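Long-range contacts in oxalate--CoA ligase (Arabidopsis thaliana, PDB 5IE2), which belongs to the ANL superfamily of AMP-binding enzymes, with a large N-terminal part and a small C-terminal domain, and is modelled here with adenosine-5'-triphosphate: residues F17-S26 / L226-A236; L413-I421 / E447-C455. All coordinates share one frame; numbering follows the deposited sequence.

Interaction 1 (F17-S26 / L226-A236)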
# COMPACT_ATOMS: atom_id res chain seq x y z
N PHE A 17 -10.01 -3.04 -25.02
CA PHE A 17 -8.94 -4.05 -24.99
C PHE A 17 -9.45 -5.43 -24.58
O PHE A 17 -8.90 -6.09 -23.69
CB PHE A 17 -7.84 -3.63 -24.00
CG PHE A 17 -7.21 -2.30 -24.33
CD1 PHE A 17 -6.46 -2.17 -25.51
CD2 PHE A 17 -7.32 -1.21 -23.45
CE1 PHE A 17 -5.86 -0.95 -25.87
CE2 PHE A 17 -6.72 0.04 -23.79
CZ PHE A 17 -5.95 0.14 -24.99
N PRO A 18 -10.49 -5.91 -25.28
CA PRO A 18 -11.13 -7.12 -24.74
C PRO A 18 -10.24 -8.35 -24.73
O PRO A 18 -10.43 -9.18 -23.82
CB PRO A 18 -12.35 -7.37 -25.71
CG PRO A 18 -11.92 -6.66 -27.03
CD PRO A 18 -11.16 -5.40 -26.50
N ASP A 19 -9.35 -8.50 -25.70
CA ASP A 19 -8.59 -9.76 -25.79
C ASP A 19 -7.15 -9.57 -25.24
O ASP A 19 -6.29 -10.44 -25.38
CB ASP A 19 -8.61 -10.27 -27.28
CG ASP A 19 -9.00 -11.79 -27.43
OD1 ASP A 19 -9.41 -12.46 -26.45
OD2 ASP A 19 -8.87 -12.34 -28.57
N ARG A 20 -6.85 -8.43 -24.60
CA ARG A 20 -5.54 -8.29 -23.94
C ARG A 20 -5.61 -9.00 -22.60
O ARG A 20 -6.67 -9.03 -21.96
CB ARG A 20 -5.19 -6.82 -23.73
CG ARG A 20 -5.07 -6.06 -25.06
CD ARG A 20 -4.10 -4.91 -24.90
NE ARG A 20 -2.86 -5.44 -24.35
CZ ARG A 20 -1.71 -5.55 -25.01
NH1 ARG A 20 -1.63 -5.11 -26.26
NH2 ARG A 20 -0.63 -6.09 -24.38
N ARG A 21 -4.47 -9.52 -22.15
CA ARG A 21 -4.42 -10.15 -20.85
C ARG A 21 -4.70 -9.11 -19.73
O ARG A 21 -4.17 -7.98 -19.77
CB ARG A 21 -3.04 -10.81 -20.64
CG ARG A 21 -2.95 -11.69 -19.38
CD ARG A 21 -1.71 -12.61 -19.46
NE ARG A 21 -0.50 -11.82 -19.47
CZ ARG A 21 0.12 -11.42 -18.35
NH1 ARG A 21 -0.36 -11.74 -17.14
NH2 ARG A 21 1.24 -10.72 -18.46
N ALA A 22 -5.50 -9.54 -18.74
CA ALA A 22 -5.80 -8.73 -17.57
C ALA A 22 -5.17 -9.31 -16.30
O ALA A 22 -4.55 -8.59 -15.54
CB ALA A 22 -7.33 -8.60 -17.39
N LEU A 23 -5.39 -10.61 -16.05
CA LEU A 23 -5.09 -11.20 -14.73
C LEU A 23 -4.65 -12.65 -14.90
O LEU A 23 -5.39 -13.47 -15.47
CB LEU A 23 -6.34 -11.13 -13.83
CG LEU A 23 -6.14 -11.61 -12.37
CD1 LEU A 23 -5.23 -10.65 -11.68
CD2 LEU A 23 -7.52 -11.57 -11.64
N SER A 24 -3.45 -12.96 -14.42
CA SER A 24 -2.92 -14.32 -14.43
C SER A 24 -2.65 -14.75 -13.02
O SER A 24 -2.44 -13.91 -12.13
CB SER A 24 -1.61 -14.42 -15.24
OG SER A 24 -1.84 -14.13 -16.59
N VAL A 25 -2.76 -16.06 -12.80
CA VAL A 25 -2.25 -16.69 -11.59
C VAL A 25 -1.13 -17.58 -12.09
O VAL A 25 -1.38 -18.40 -12.99
CB VAL A 25 -3.33 -17.50 -10.87
CG1 VAL A 25 -2.69 -18.33 -9.73
CG2 VAL A 25 -4.45 -16.58 -10.37
N SER A 26 0.09 -17.32 -11.64
CA SER A 26 1.28 -17.99 -12.18
C SER A 26 1.05 -19.52 -12.28
O SER A 26 0.72 -20.18 -11.29
CB SER A 26 2.51 -17.72 -11.31
OG SER A 26 3.67 -18.37 -11.86
N LEU A 226 -5.24 -2.64 -14.13
CA LEU A 226 -6.47 -3.04 -14.84
C LEU A 226 -7.08 -1.82 -15.52
O LEU A 226 -7.59 -1.87 -16.64
CB LEU A 226 -7.48 -3.66 -13.90
CG LEU A 226 -7.06 -4.98 -13.23
CD1 LEU A 226 -8.20 -5.40 -12.31
CD2 LEU A 226 -6.82 -6.07 -14.31
N GLY A 227 -7.02 -0.69 -14.82
CA GLY A 227 -7.56 0.54 -15.40
C GLY A 227 -6.81 1.08 -16.61
O GLY A 227 -7.33 1.99 -17.29
N ALA A 228 -5.57 0.59 -16.85
CA ALA A 228 -4.85 0.95 -18.07
C ALA A 228 -5.00 -0.06 -19.22
O ALA A 228 -4.38 0.14 -20.29
CB ALA A 228 -3.31 1.08 -17.79
N GLY A 229 -5.71 -1.15 -18.97
CA GLY A 229 -5.76 -2.29 -19.91
C GLY A 229 -4.49 -3.13 -19.84
O GLY A 229 -4.20 -3.96 -20.73
N ALA A 230 -3.71 -2.90 -18.78
CA ALA A 230 -2.44 -3.64 -18.53
C ALA A 230 -2.75 -5.00 -17.88
O ALA A 230 -3.93 -5.33 -17.62
CB ALA A 230 -1.47 -2.80 -17.59
N ALA A 231 -1.70 -5.77 -17.59
CA ALA A 231 -1.87 -7.09 -16.96
C ALA A 231 -1.22 -7.17 -15.58
O ALA A 231 -0.22 -6.49 -15.28
CB ALA A 231 -1.28 -8.20 -17.87
N VAL A 232 -1.80 -8.04 -14.77
CA VAL A 232 -1.37 -8.32 -13.41
C VAL A 232 -1.18 -9.80 -13.24
O VAL A 232 -2.05 -10.54 -13.64
CB VAL A 232 -2.48 -7.82 -12.41
CG1 VAL A 232 -2.11 -8.14 -11.00
CG2 VAL A 232 -2.69 -6.31 -12.58
N THR A 233 -0.09 -10.22 -12.60
CA THR A 233 0.09 -11.65 -12.27
C THR A 233 0.13 -11.83 -10.77
O THR A 233 0.82 -11.09 -10.07
CB THR A 233 1.39 -12.20 -12.89
OG1 THR A 233 1.31 -12.10 -14.32
CG2 THR A 233 1.65 -13.70 -12.45
N LEU A 234 -0.64 -12.78 -10.26
CA LEU A 234 -0.60 -13.14 -8.85
C LEU A 234 0.31 -14.36 -8.70
O LEU A 234 0.18 -15.33 -9.47
CB LEU A 234 -2.01 -13.47 -8.33
CG LEU A 234 -3.05 -12.39 -8.69
CD1 LEU A 234 -4.42 -12.81 -8.22
CD2 LEU A 234 -2.55 -11.08 -8.00
N PRO A 235 1.21 -14.33 -7.73
CA PRO A 235 2.00 -15.56 -7.43
C PRO A 235 1.13 -16.79 -7.10
O PRO A 235 0.03 -16.72 -6.51
CB PRO A 235 2.84 -15.17 -6.20
CG PRO A 235 2.96 -13.62 -6.26
CD PRO A 235 1.55 -13.21 -6.83
N ALA A 236 1.64 -17.96 -7.50
CA ALA A 236 0.90 -19.21 -7.34
C ALA A 236 0.44 -19.44 -5.92
O ALA A 236 -0.63 -20.01 -5.67
CB ALA A 236 1.79 -20.41 -7.82
O HOH W 1 -2.66 -6.32 -21.21
O HOH W 2 1.53 -9.63 -15.42
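Leu23 and Val232 sit side by side on strands 21-25 and 231-234, parallel neighbours inside a mixed four-stranded sheet of the N-terminal part; the strand axes run 7° from parallel and 4.5 Å apart. Four backbone bonds set the register: Val232 N to Ala22 O, Ser24 N to Val232 O, Leu234 N to Ser24 O, and Ser26 N to Leu234 O. The first is the most bent, its N-H reaching Ala22 O from above the carbonyl plane (149° at the hydrogen), beside the classic bulge that Ala22 and Leu23 form against Leu31 of strand 29-32. The closer apolar packing is on the face of Leu23, Val232 and Leu234, with Val25 at its partly exposed margin; helix 67-78 helps to cover it. Leu23 has CG trans to its backbone N (chi1 -175°), which brings CD1 to 4.0 Å from Val232 CB and 4.1 Å from Leu234 CG. Ala22 CB meets Leu226 CD2 at the end of helix 215-227.

The side of Arg21, Ser24 and Thr233 is more polar. Arg21, bent at chi3, lays its guanidinium over the Ala231 methyl, CZ to CB 3.5 Å, while its NH1 donates to Ser24 OG, which also bonds Asn30. A water joins Arg21 NH2 to Thr233 OG1. Before the strands pair, beside the exposed Arg20, a second water lies 2.7 Å from Arg21 O and 2.9 Å from Gly229 O.

Interaction 2 (L413-I421 / E447-C455)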
# COMPACT_ATOMS: atom_id res chain seq x y z
N LEU A 413 8.91 12.26 15.49
CA LEU A 413 10.10 13.11 15.55
C LEU A 413 10.63 13.11 16.98
O LEU A 413 9.85 13.10 17.95
CB LEU A 413 9.81 14.53 15.12
CG LEU A 413 9.26 14.70 13.69
CD1 LEU A 413 9.10 16.19 13.35
CD2 LEU A 413 10.18 14.06 12.69
N ILE A 414 11.94 13.15 17.12
CA ILE A 414 12.54 13.02 18.45
C ILE A 414 12.95 14.36 19.01
O ILE A 414 13.80 15.05 18.46
CB ILE A 414 13.72 12.05 18.37
CG1 ILE A 414 13.22 10.71 17.87
CG2 ILE A 414 14.39 11.91 19.72
CD1 ILE A 414 14.32 9.74 17.52
N ASN A 415 12.32 14.77 20.10
CA ASN A 415 12.59 16.10 20.60
C ASN A 415 13.65 16.10 21.71
O ASN A 415 13.33 15.99 22.90
CB ASN A 415 11.30 16.77 21.06
CG ASN A 415 11.46 18.27 21.25
OD1 ASN A 415 12.59 18.78 21.29
ND2 ASN A 415 10.34 18.99 21.34
N ARG A 416 14.91 16.23 21.31
CA ARG A 416 16.05 16.13 22.21
C ARG A 416 16.53 17.51 22.64
O ARG A 416 17.22 18.22 21.90
CB ARG A 416 17.19 15.36 21.55
CG ARG A 416 18.41 15.18 22.46
CD ARG A 416 19.52 14.36 21.77
NE ARG A 416 20.69 14.08 22.63
CZ ARG A 416 21.65 14.96 22.90
NH1 ARG A 416 21.54 16.20 22.46
NH2 ARG A 416 22.69 14.62 23.65
N GLY A 417 16.11 17.94 23.84
CA GLY A 417 16.53 19.22 24.35
C GLY A 417 16.24 20.40 23.45
O GLY A 417 17.05 21.32 23.32
N GLY A 418 15.09 20.37 22.79
CA GLY A 418 14.72 21.46 21.90
C GLY A 418 15.12 21.25 20.44
O GLY A 418 14.67 21.99 19.56
N GLU A 419 15.95 20.24 20.17
CA GLU A 419 16.30 19.95 18.78
C GLU A 419 15.56 18.71 18.28
O GLU A 419 15.61 17.68 18.93
CB GLU A 419 17.80 19.74 18.66
CG GLU A 419 18.59 20.97 19.04
CD GLU A 419 18.75 21.95 17.88
OE1 GLU A 419 18.09 21.75 16.83
OE2 GLU A 419 19.49 22.94 18.04
N LYS A 420 14.86 18.80 17.15
CA LYS A 420 14.11 17.66 16.64
C LYS A 420 14.98 16.81 15.71
O LYS A 420 15.66 17.32 14.82
CB LYS A 420 12.83 18.10 15.93
CG LYS A 420 11.91 18.92 16.84
CD LYS A 420 10.49 18.89 16.30
CE LYS A 420 9.51 19.45 17.33
NZ LYS A 420 10.01 20.78 17.81
N ILE A 421 15.01 15.52 15.98
CA ILE A 421 15.74 14.56 15.17
C ILE A 421 14.77 13.77 14.32
O ILE A 421 13.71 13.31 14.78
CB ILE A 421 16.59 13.60 16.02
CG1 ILE A 421 17.50 14.40 16.96
CG2 ILE A 421 17.39 12.61 15.12
CD1 ILE A 421 18.09 13.53 18.10
N GLU A 447 15.77 11.72 30.81
CA GLU A 447 15.43 12.60 31.90
C GLU A 447 16.11 13.96 31.70
O GLU A 447 15.57 14.98 32.13
CB GLU A 447 15.78 11.96 33.25
CG GLU A 447 14.65 12.15 34.28
CD GLU A 447 13.47 11.18 34.07
OE1 GLU A 447 13.66 9.96 34.26
OE2 GLU A 447 12.37 11.64 33.68
N LYS A 448 17.26 13.99 31.03
CA LYS A 448 17.92 15.27 30.81
C LYS A 448 17.39 16.01 29.56
O LYS A 448 17.26 17.22 29.57
CB LYS A 448 19.43 15.09 30.68
CG LYS A 448 20.15 16.37 30.31
CD LYS A 448 21.65 16.14 30.20
CE LYS A 448 22.40 17.44 29.90
NZ LYS A 448 23.85 17.15 29.74
N TYR A 449 17.12 15.28 28.49
CA TYR A 449 16.75 15.97 27.25
C TYR A 449 15.27 15.84 26.90
O TYR A 449 14.81 16.41 25.89
CB TYR A 449 17.58 15.45 26.07
CG TYR A 449 19.06 15.71 26.23
CD1 TYR A 449 19.93 14.67 26.50
CD2 TYR A 449 19.57 16.99 26.10
CE1 TYR A 449 21.26 14.89 26.62
CE2 TYR A 449 20.92 17.22 26.24
CZ TYR A 449 21.76 16.17 26.51
OH TYR A 449 23.12 16.39 26.66
N GLY A 450 14.54 15.08 27.71
CA GLY A 450 13.13 14.83 27.46
C GLY A 450 12.98 13.59 26.60
O GLY A 450 12.40 12.60 27.03
N GLU A 451 13.50 13.65 25.38
CA GLU A 451 13.56 12.47 24.53
C GLU A 451 14.99 12.28 24.03
O GLU A 451 15.76 13.23 23.93
CB GLU A 451 12.57 12.60 23.37
CG GLU A 451 11.13 12.67 23.84
CD GLU A 451 10.14 13.07 22.75
OE1 GLU A 451 8.97 13.38 23.10
OE2 GLU A 451 10.51 13.09 21.55
N GLU A 452 15.35 11.03 23.76
CA GLU A 452 16.66 10.70 23.24
C GLU A 452 16.45 9.77 22.05
O GLU A 452 15.41 9.15 21.92
CB GLU A 452 17.53 10.06 24.34
CG GLU A 452 18.99 9.75 24.00
CD GLU A 452 19.73 10.94 23.40
OE1 GLU A 452 19.74 11.05 22.14
OE2 GLU A 452 20.28 11.77 24.15
N ILE A 453 17.42 9.69 21.17
CA ILE A 453 17.35 8.74 20.08
C ILE A 453 18.14 7.46 20.42
O ILE A 453 19.27 7.54 20.92
CB ILE A 453 17.88 9.35 18.77
CG1 ILE A 453 17.94 8.29 17.67
CG2 ILE A 453 19.27 10.04 19.01
CD1 ILE A 453 18.10 8.89 16.29
N ASN A 454 17.50 6.32 20.13
CA ASN A 454 18.11 5.00 20.14
C ASN A 454 17.89 4.34 18.79
O ASN A 454 17.16 4.85 17.95
CB ASN A 454 17.51 4.13 21.24
CG ASN A 454 18.01 4.46 22.63
OD1 ASN A 454 18.67 5.48 22.87
ND2 ASN A 454 17.69 3.60 23.56
N CYS A 455 18.50 3.18 18.56
CA CYS A 455 18.21 2.45 17.35
C CYS A 455 18.39 0.93 17.57
O CYS A 455 18.96 0.54 18.58
CB CYS A 455 19.11 2.93 16.21
SG CYS A 455 20.84 2.41 16.34
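Arg416 and Tyr449 form a cation-pi stack where the two-stranded hairpin 414-421, closed by a type I' turn from Arg416 to Glu419, crosses strand 450-455 of the C-terminal domain. The axes of 414-416 and 450-455 pass 5.0 Å apart at 114°, and side chains carry much of the junction. Arg416 runs extended from CG to NE, alongside Tyr449 and pointing the same way. Its guanidinium lies over one ring face, the planes 24° apart and CZ 3.8 Å from the ring centroid; the aliphatic chain of Lys448 covers the opposite face, with CG above the ring centre.

Glu452 approaches the same guanidinium at its edge. Its chain bends at chi2 (51°), turning the carboxylate back to Arg416, where OE2 takes NE on its syn side at 2.8 Å in a salt bridge. OE1 accepts the backbone N of Ile453, so both carboxylate oxygens are engaged and the group's rotation is restrained. The guanidinium is thus held in two directions, by a ring over its face and a carboxylate at its edge.

Further along, Ile453 crosses Ile414 and Ile421 at about right angles: Ile414 CD1 touches Ile453 CB and Ile421 CD1 touches Ile453 CG2, both at 3.8 Å, with Val426 of helix 423-430 against Ile421 and Ile453. Two backbone amides of the hairpin complete the join. Gly417 N donates to Tyr449 O in the carbonyl plane, and Asn415 N reaches Glu451 OE2 at 2.9 Å, nearly straight but from above the carboxylate plane.

In the fold
From the N terminus, the chain leaves helix 6-16 and forms strand 21-25; 199 residues, ending in most of helix 215-227, separate segment 17-26 from the segment that carries strand 231-234. Interaction 1 closes this long loop within the N-terminal part. The chain then passes through the sheets that include strands 256-259 and 344-348 and reaches the hairpin 414-421. Interaction 2 closes a much shorter loop, whose 25 intervening residues include helix 423-430 and strand 436-446, joining the hairpin to strand 450-459. The two are in series, neither nested nor crossed. The centres of interactions 1 and 2 are about 49 Å apart, on opposite sides of the chain's centre, and the two do not touch.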